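Local coordinates for probable outer membrane protein (Pseudomonas aeruginosa, PDB 3DWO), which probably serves as an outer-membrane channel of the FadL family, taking up long-chain fatty acids or related hydrophobic compounds, at residues 37-42 / 157-162; 20-25 / 225-230. All coordinates share one frame; numbering follows the deposited sequence.

Interaction 1: 37-42 / 157-162. With C8E ((hydroxyethyloxy)tri(ethyloxy)octane), chain H.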
ATOM      1  N   MET A  37     -23.448  -0.087  11.042  1.00 36.61           N
ATOM      2  CA  MET A  37     -23.658  -1.289  11.834  1.00 37.59           C
ATOM      3  C   MET A  37     -24.996  -1.205  12.587  1.00 38.51           C
ATOM      4  O   MET A  37     -25.607  -2.222  12.923  1.00 38.34           O
ATOM      5  CB  MET A  37     -22.493  -1.411  12.814  1.00 36.98           C
ATOM      6  CG  MET A  37     -22.011  -2.807  13.085  1.00 38.00           C
ATOM      7  SD  MET A  37     -20.327  -2.771  13.736  1.00 32.89           S
ATOM      8  CE  MET A  37     -20.445  -1.522  15.011  1.00 33.27           C
ATOM      9  N   ALA A  38     -25.444   0.019  12.842  1.00 39.10           N
ATOM     10  CA  ALA A  38     -26.687   0.253  13.566  1.00 40.33           C
ATOM     11  C   ALA A  38     -27.923  -0.205  12.793  1.00 41.16           C
ATOM     12  O   ALA A  38     -29.025  -0.224  13.333  1.00 39.57           O
ATOM     13  CB  ALA A  38     -26.807   1.733  13.912  1.00 39.15           C
ATOM     14  N   PHE A  39     -27.738  -0.580  11.534  1.00 42.33           N
ATOM     15  CA  PHE A  39     -28.854  -1.019  10.714  1.00 43.31           C
ATOM     16  C   PHE A  39     -28.758  -2.480  10.312  1.00 44.39           C
ATOM     17  O   PHE A  39     -29.508  -2.950   9.460  1.00 44.60           O
ATOM     18  CB  PHE A  39     -28.964  -0.112   9.490  1.00 42.98           C
ATOM     19  CG  PHE A  39     -29.280   1.309   9.842  1.00 44.10           C
ATOM     20  CD1 PHE A  39     -30.567   1.672  10.236  1.00 45.15           C
ATOM     21  CD2 PHE A  39     -28.281   2.275   9.855  1.00 44.29           C
ATOM     22  CE1 PHE A  39     -30.851   2.979  10.642  1.00 45.32           C
ATOM     23  CE2 PHE A  39     -28.553   3.582  10.258  1.00 44.37           C
ATOM     24  CZ  PHE A  39     -29.841   3.935  10.654  1.00 45.08           C
ATOM     25  N   ILE A  40     -27.824  -3.193  10.931  1.00 46.44           N
ATOM     26  CA  ILE A  40     -27.650  -4.618  10.672  1.00 47.84           C
ATOM     27  C   ILE A  40     -28.446  -5.304  11.770  1.00 50.26           C
ATOM     28  O   ILE A  40     -28.074  -5.265  12.942  1.00 50.87           O
ATOM     29  CB  ILE A  40     -26.159  -5.023  10.736  1.00 45.78           C
ATOM     30  CG1 ILE A  40     -25.431  -4.455   9.514  1.00 44.92           C
ATOM     31  CG2 ILE A  40     -26.023  -6.537  10.791  1.00 44.22           C
ATOM     32  CD1 ILE A  40     -23.953  -4.753   9.470  1.00 43.45           C
ATOM     33  N   ASP A  41     -29.551  -5.924  11.375  1.00 52.95           N
ATOM     34  CA  ASP A  41     -30.465  -6.578  12.304  1.00 55.33           C
ATOM     35  C   ASP A  41     -30.080  -7.917  12.929  1.00 55.14           C
ATOM     36  O   ASP A  41     -30.857  -8.470  13.705  1.00 56.26           O
ATOM     37  CB  ASP A  41     -31.840  -6.701  11.636  1.00 58.35           C
ATOM     38  CG  ASP A  41     -31.751  -7.173  10.191  1.00 61.15           C
ATOM     39  OD1 ASP A  41     -32.749  -7.015   9.455  1.00 62.80           O
ATOM     40  OD2 ASP A  41     -30.690  -7.703   9.790  1.00 62.62           O
ATOM     41  N   LYS A  42     -28.900  -8.441  12.622  1.00 54.65           N
ATOM     42  CA  LYS A  42     -28.500  -9.720  13.208  1.00 53.78           C
ATOM     43  C   LYS A  42     -27.000  -9.973  13.263  1.00 52.01           C
ATOM     44  O   LYS A  42     -26.205  -9.191  12.745  1.00 51.07           O
ATOM     45  CB  LYS A  42     -29.182 -10.873  12.467  1.00 55.70           C
ATOM     46  CG  LYS A  42     -29.432 -10.608  10.993  1.00 58.10           C
ATOM     47  CD  LYS A  42     -28.161 -10.234  10.254  1.00 59.72           C
ATOM     48  CE  LYS A  42     -28.482  -9.786   8.835  1.00 61.51           C
ATOM     49  NZ  LYS A  42     -29.278 -10.809   8.101  1.00 62.70           N
ATOM     50  N   ASN A 157     -33.196   7.133  11.183  1.00 52.14           N
ATOM     51  CA  ASN A 157     -32.665   7.733   9.962  1.00 51.67           C
ATOM     52  C   ASN A 157     -31.231   8.226  10.146  1.00 49.21           C
ATOM     53  O   ASN A 157     -30.635   8.776   9.219  1.00 48.01           O
ATOM     54  CB  ASN A 157     -33.533   8.921   9.535  1.00 52.84           C
ATOM     55  CG  ASN A 157     -35.012   8.613   9.595  1.00 55.73           C
ATOM     56  OD1 ASN A 157     -35.486   7.658   8.975  1.00 57.45           O
ATOM     57  ND2 ASN A 157     -35.754   9.422  10.345  1.00 55.97           N
ATOM     58  N   PHE A 158     -30.678   8.031  11.337  1.00 46.37           N
ATOM     59  CA  PHE A 158     -29.328   8.501  11.608  1.00 45.19           C
ATOM     60  C   PHE A 158     -28.634   7.724  12.720  1.00 43.69           C
ATOM     61  O   PHE A 158     -29.251   7.344  13.714  1.00 42.69           O
ATOM     62  CB  PHE A 158     -29.374   9.982  11.983  1.00 45.63           C
ATOM     63  CG  PHE A 158     -28.026  10.620  12.084  1.00 46.61           C
ATOM     64  CD1 PHE A 158     -27.292  10.907  10.939  1.00 47.64           C
ATOM     65  CD2 PHE A 158     -27.486  10.937  13.323  1.00 47.18           C
ATOM     66  CE1 PHE A 158     -26.036  11.504  11.028  1.00 47.86           C
ATOM     67  CE2 PHE A 158     -26.232  11.533  13.422  1.00 48.02           C
ATOM     68  CZ  PHE A 158     -25.506  11.817  12.274  1.00 47.70           C
ATOM     69  N   SER A 159     -27.339   7.497  12.544  1.00 41.86           N
ATOM     70  CA  SER A 159     -26.547   6.777  13.528  1.00 40.04           C
ATOM     71  C   SER A 159     -25.097   7.226  13.454  1.00 39.70           C
ATOM     72  O   SER A 159     -24.669   7.828  12.469  1.00 39.64           O
ATOM     73  CB  SER A 159     -26.625   5.268  13.286  1.00 39.51           C
ATOM     74  OG  SER A 159     -26.048   4.911  12.042  1.00 39.13           O
ATOM     75  N   LEU A 160     -24.349   6.925  14.506  1.00 38.85           N
ATOM     76  CA  LEU A 160     -22.944   7.282  14.580  1.00 37.49           C
ATOM     77  C   LEU A 160     -22.147   6.026  14.892  1.00 37.10           C
ATOM     78  O   LEU A 160     -22.705   5.023  15.344  1.00 36.43           O
ATOM     79  CB  LEU A 160     -22.729   8.332  15.671  1.00 37.97           C
ATOM     80  CG  LEU A 160     -23.580   9.599  15.516  1.00 36.73           C
ATOM     81  CD1 LEU A 160     -23.365  10.513  16.705  1.00 35.93           C
ATOM     82  CD2 LEU A 160     -23.212  10.305  14.226  1.00 35.92           C
ATOM     83  N   GLY A 161     -20.843   6.079  14.646  1.00 36.10           N
ATOM     84  CA  GLY A 161     -20.002   4.927  14.909  1.00 34.59           C
ATOM     85  C   GLY A 161     -18.585   5.342  15.226  1.00 34.33           C
ATOM     86  O   GLY A 161     -18.124   6.386  14.773  1.00 33.91           O
ATOM     87  N   ALA A 162     -17.891   4.529  16.012  1.00 33.03           N
ATOM     88  CA  ALA A 162     -16.517   4.826  16.381  1.00 32.95           C
ATOM     89  C   ALA A 162     -15.782   3.523  16.640  1.00 33.14           C
ATOM     90  O   ALA A 162     -16.381   2.539  17.077  1.00 34.41           O
ATOM     91  CB  ALA A 162     -16.487   5.702  17.627  1.00 31.91           C
TER
HETATM   92  C2  C8E H 458     -12.630   6.275  20.653  1.00 63.96           C
HETATM   93  C3  C8E H 458     -13.008   5.156  19.795  1.00 63.93           C
HETATM   94  C4  C8E H 458     -14.111   4.477  20.445  1.00 64.22           C
HETATM   95  C5  C8E H 458     -13.970   3.020  20.229  1.00 63.43           C
HETATM   96  C6  C8E H 458     -14.769   2.302  21.202  1.00 63.05           C
HETATM   97  C7  C8E H 458     -15.036   1.088  20.452  1.00 63.06           C
HETATM   98  C8  C8E H 458     -14.609  -0.070  21.257  1.00 63.03           C
HETATM   99  O9  C8E H 458     -13.988  -1.243  20.775  1.00 64.76           O
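A38 and S159 meet methyl to methylene, CB to CB at 3.6 Å, where the two backbones come nearest, CA to CA 6.5 Å. Both CB atoms point across the gap, and F39 joins them through one ring atom: CE2 lies 3.4 Å from S159 OG. The hydroxyl approaches this ring obliquely. With chi1 at 64°, OG is tucked between the backbone N and carbonyl carbon of S159, and it is hydrogen-bonded to the carbonyl oxygen of A35, just before 37-42. One small side chain thus supplies packing for A38 and F39 and a polar tie to the same loop. The tight part ends there. Further out, the F39 ring offers its edge to the strand's beginning, with CZ 4.2 Å from F158 N, a looser approach. The F158 and L160 side chains leave from the other side of the strand, and A162 CB lies 3.9 Å from C4 of a bound detergent molecule, consistent with a lipid-facing side. Within the loop, the amide of I40 bonds back to the carbonyl of M37 (N to O 3.1 Å), a turn that carries D41 and K42 away from this wall; K42 is salt-bridged to D442 near the end of the chain. Strands on either side of 158-177 complete the setting: A38 also rests on S151 and K153 of strand 138-153, F39 and S159 on V219 of strand 201-220. Further round the wall, M37 and I40 reach V103 of strand 93-105.

Interaction 2: 20-25 / 225-230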
ATOM      1  N   GLY A  20     -19.351   1.591  -0.717  1.00 30.78           N
ATOM      2  CA  GLY A  20     -18.672   1.279   0.524  1.00 30.40           C
ATOM      3  C   GLY A  20     -19.314   0.096   1.218  1.00 32.83           C
ATOM      4  O   GLY A  20     -19.537  -0.952   0.603  1.00 32.17           O
ATOM      5  N   SER A  21     -19.624   0.261   2.501  1.00 33.01           N
ATOM      6  CA  SER A  21     -20.239  -0.813   3.266  1.00 36.85           C
ATOM      7  C   SER A  21     -21.693  -0.504   3.623  1.00 37.37           C
ATOM      8  O   SER A  21     -22.223  -1.036   4.603  1.00 37.81           O
ATOM      9  CB  SER A  21     -19.427  -1.064   4.541  1.00 38.14           C
ATOM     10  OG  SER A  21     -19.296   0.128   5.298  1.00 41.34           O
ATOM     11  N   LEU A  22     -22.339   0.337   2.816  1.00 36.76           N
ATOM     12  CA  LEU A  22     -23.723   0.721   3.070  1.00 36.46           C
ATOM     13  C   LEU A  22     -24.796  -0.220   2.520  1.00 37.11           C
ATOM     14  O   LEU A  22     -25.983  -0.010   2.769  1.00 38.25           O
ATOM     15  CB  LEU A  22     -23.972   2.147   2.568  1.00 36.98           C
ATOM     16  CG  LEU A  22     -23.207   3.244   3.320  1.00 37.54           C
ATOM     17  CD1 LEU A  22     -23.630   4.616   2.825  1.00 36.86           C
ATOM     18  CD2 LEU A  22     -23.474   3.123   4.812  1.00 37.98           C
ATOM     19  N   PHE A  23     -24.399  -1.246   1.772  1.00 37.16           N
ATOM     20  CA  PHE A  23     -25.372  -2.203   1.252  1.00 36.92           C
ATOM     21  C   PHE A  23     -25.918  -2.993   2.441  1.00 37.99           C
ATOM     22  O   PHE A  23     -25.215  -3.213   3.426  1.00 37.06           O
ATOM     23  CB  PHE A  23     -24.719  -3.150   0.240  1.00 37.30           C
ATOM     24  CG  PHE A  23     -24.681  -2.606  -1.165  1.00 37.79           C
ATOM     25  CD1 PHE A  23     -25.714  -2.877  -2.058  1.00 37.75           C
ATOM     26  CD2 PHE A  23     -23.625  -1.803  -1.589  1.00 37.26           C
ATOM     27  CE1 PHE A  23     -25.698  -2.355  -3.352  1.00 37.23           C
ATOM     28  CE2 PHE A  23     -23.601  -1.276  -2.877  1.00 37.63           C
ATOM     29  CZ  PHE A  23     -24.641  -1.553  -3.761  1.00 37.61           C
ATOM     30  N   PRO A  24     -27.187  -3.422   2.365  1.00 38.82           N
ATOM     31  CA  PRO A  24     -27.859  -4.185   3.423  1.00 38.24           C
ATOM     32  C   PRO A  24     -27.066  -5.306   4.103  1.00 38.40           C
ATOM     33  O   PRO A  24     -26.581  -6.230   3.453  1.00 37.51           O
ATOM     34  CB  PRO A  24     -29.109  -4.706   2.720  1.00 38.29           C
ATOM     35  CG  PRO A  24     -29.458  -3.564   1.818  1.00 39.05           C
ATOM     36  CD  PRO A  24     -28.104  -3.180   1.233  1.00 38.60           C
ATOM     37  N   ASN A  25     -26.956  -5.209   5.425  1.00 38.12           N
ATOM     38  CA  ASN A  25     -26.266  -6.201   6.244  1.00 38.98           C
ATOM     39  C   ASN A  25     -24.873  -6.603   5.759  1.00 38.21           C
ATOM     40  O   ASN A  25     -24.583  -7.787   5.585  1.00 38.42           O
ATOM     41  CB  ASN A  25     -27.140  -7.451   6.382  1.00 40.25           C
ATOM     42  CG  ASN A  25     -28.497  -7.146   6.993  1.00 42.53           C
ATOM     43  OD1 ASN A  25     -28.591  -6.562   8.073  1.00 43.73           O
ATOM     44  ND2 ASN A  25     -29.556  -7.544   6.302  1.00 42.58           N
ATOM     45  N   ARG A 225     -34.968   4.546   0.830  1.00 63.05           N
ATOM     46  CA  ARG A 225     -34.446   4.119  -0.465  1.00 62.05           C
ATOM     47  C   ARG A 225     -32.992   4.550  -0.593  1.00 59.43           C
ATOM     48  O   ARG A 225     -32.193   3.908  -1.276  1.00 59.11           O
ATOM     49  CB  ARG A 225     -35.246   4.757  -1.605  1.00 63.22           C
ATOM     50  CG  ARG A 225     -36.496   4.009  -2.004  1.00 65.74           C
ATOM     51  CD  ARG A 225     -36.151   2.595  -2.418  1.00 68.67           C
ATOM     52  NE  ARG A 225     -37.198   1.985  -3.230  1.00 70.83           N
ATOM     53  CZ  ARG A 225     -37.544   2.407  -4.442  1.00 70.98           C
ATOM     54  NH1 ARG A 225     -36.926   3.449  -4.986  1.00 71.05           N
ATOM     55  NH2 ARG A 225     -38.504   1.784  -5.112  1.00 71.96           N
ATOM     56  N   ASP A 226     -32.659   5.650   0.069  1.00 56.34           N
ATOM     57  CA  ASP A 226     -31.314   6.189   0.017  1.00 53.29           C
ATOM     58  C   ASP A 226     -30.594   6.081   1.349  1.00 50.97           C
ATOM     59  O   ASP A 226     -31.153   6.383   2.403  1.00 50.43           O
ATOM     60  CB  ASP A 226     -31.359   7.653  -0.415  1.00 53.31           C
ATOM     61  CG  ASP A 226     -32.063   7.843  -1.739  1.00 54.12           C
ATOM     62  OD1 ASP A 226     -31.576   7.302  -2.753  1.00 54.04           O
ATOM     63  OD2 ASP A 226     -33.105   8.533  -1.764  1.00 55.05           O
ATOM     64  N   THR A 227     -29.344   5.644   1.287  1.00 47.16           N
ATOM     65  CA  THR A 227     -28.516   5.513   2.469  1.00 44.11           C
ATOM     66  C   THR A 227     -27.233   6.272   2.176  1.00 43.13           C
ATOM     67  O   THR A 227     -26.493   5.924   1.258  1.00 42.63           O
ATOM     68  CB  THR A 227     -28.179   4.042   2.767  1.00 43.64           C
ATOM     69  OG1 THR A 227     -29.389   3.297   2.933  1.00 43.76           O
ATOM     70  CG2 THR A 227     -27.359   3.935   4.041  1.00 44.59           C
ATOM     71  N   LEU A 228     -26.993   7.331   2.939  1.00 41.32           N
ATOM     72  CA  LEU A 228     -25.800   8.138   2.766  1.00 39.63           C
ATOM     73  C   LEU A 228     -24.865   7.864   3.927  1.00 39.89           C
ATOM     74  O   LEU A 228     -25.310   7.608   5.046  1.00 39.35           O
ATOM     75  CB  LEU A 228     -26.156   9.623   2.734  1.00 39.58           C
ATOM     76  CG  LEU A 228     -26.961  10.125   1.533  1.00 40.40           C
ATOM     77  CD1 LEU A 228     -27.268  11.603   1.714  1.00 39.72           C
ATOM     78  CD2 LEU A 228     -26.168   9.913   0.255  1.00 40.28           C
ATOM     79  N   GLY A 229     -23.567   7.916   3.662  1.00 39.15           N
ATOM     80  CA  GLY A 229     -22.613   7.659   4.717  1.00 37.20           C
ATOM     81  C   GLY A 229     -21.333   8.457   4.607  1.00 37.06           C
ATOM     82  O   GLY A 229     -20.823   8.717   3.515  1.00 36.50           O
ATOM     83  N   PHE A 230     -20.828   8.870   5.761  1.00 36.05           N
ATOM     84  CA  PHE A 230     -19.584   9.605   5.825  1.00 35.21           C
ATOM     85  C   PHE A 230     -18.702   8.866   6.815  1.00 35.29           C
ATOM     86  O   PHE A 230     -19.111   8.601   7.949  1.00 34.58           O
ATOM     87  CB  PHE A 230     -19.799  11.032   6.315  1.00 36.06           C
ATOM     88  CG  PHE A 230     -18.536  11.831   6.369  1.00 37.79           C
ATOM     89  CD1 PHE A 230     -17.948  12.296   5.199  1.00 38.60           C
ATOM     90  CD2 PHE A 230     -17.896  12.061   7.581  1.00 39.44           C
ATOM     91  CE1 PHE A 230     -16.736  12.979   5.232  1.00 40.10           C
ATOM     92  CE2 PHE A 230     -16.682  12.742   7.627  1.00 40.05           C
ATOM     93  CZ  PHE A 230     -16.101  13.201   6.452  1.00 40.27           C
TER
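L22 presses one branch of its side chain onto the backbone of strand 226-248, and most of the buried surface in this contact is its own. The methyl CD1 sits against the peptide groups between T227 and G229, 3.4 Å from G229 N and 3.5 Å from T227 O. The second branch, CD2, stays off the backbone, 4.0 Å from T227 CG2. CD1 is equally far from that methyl, and L22 CB scarcely farther, so the threonine methyl rests against CB and both branch methyls of the leucine. A first torsion of -66° with an extended second (-175°) stretches L22 out from the loop and brings CD1 down onto the strand. T227, next in buried area, contributes through CG2: chi1 of -58° puts OG1 beside the backbone N and leaves CG2 opposite that N, turned to the leucine, which it meets at a slant. G229, the third participant, has no side chain, and CD1 lies directly on its backbone N. The contact is buried van der Waals packing, with V219 of strand 201-220 touching both L22 and T227, and D291 and V293 of strand 287-295 also touching L22. The neighbours of L22 face other partners: S21 packs on helix 29-32 and F23 makes a cation-pi contact with R15. An N-terminal segment wedged against the inner wall of a barrel is the plug, or hatch, arrangement of FadL-type outer-membrane channels, and L22 is a point where it packs on that wall.

In the fold
Interactions 1 and 2 pin two points of the same N-terminal segment, which precedes the first strand, 44-63, to the barrel wall; their centres are 10 Å apart. Between their strands runs 201-220, and its V219 touches side chains from both contacts: F39 and S159 in interaction 1, L22 and T227 in interaction 2. The loops 20-25 and 37-42 also pack on each other directly. Detergent touches interaction 1 at A162, whereas in interaction 2 G229 stays about 10 Å from the nearest atoms of a bound detergent molecule.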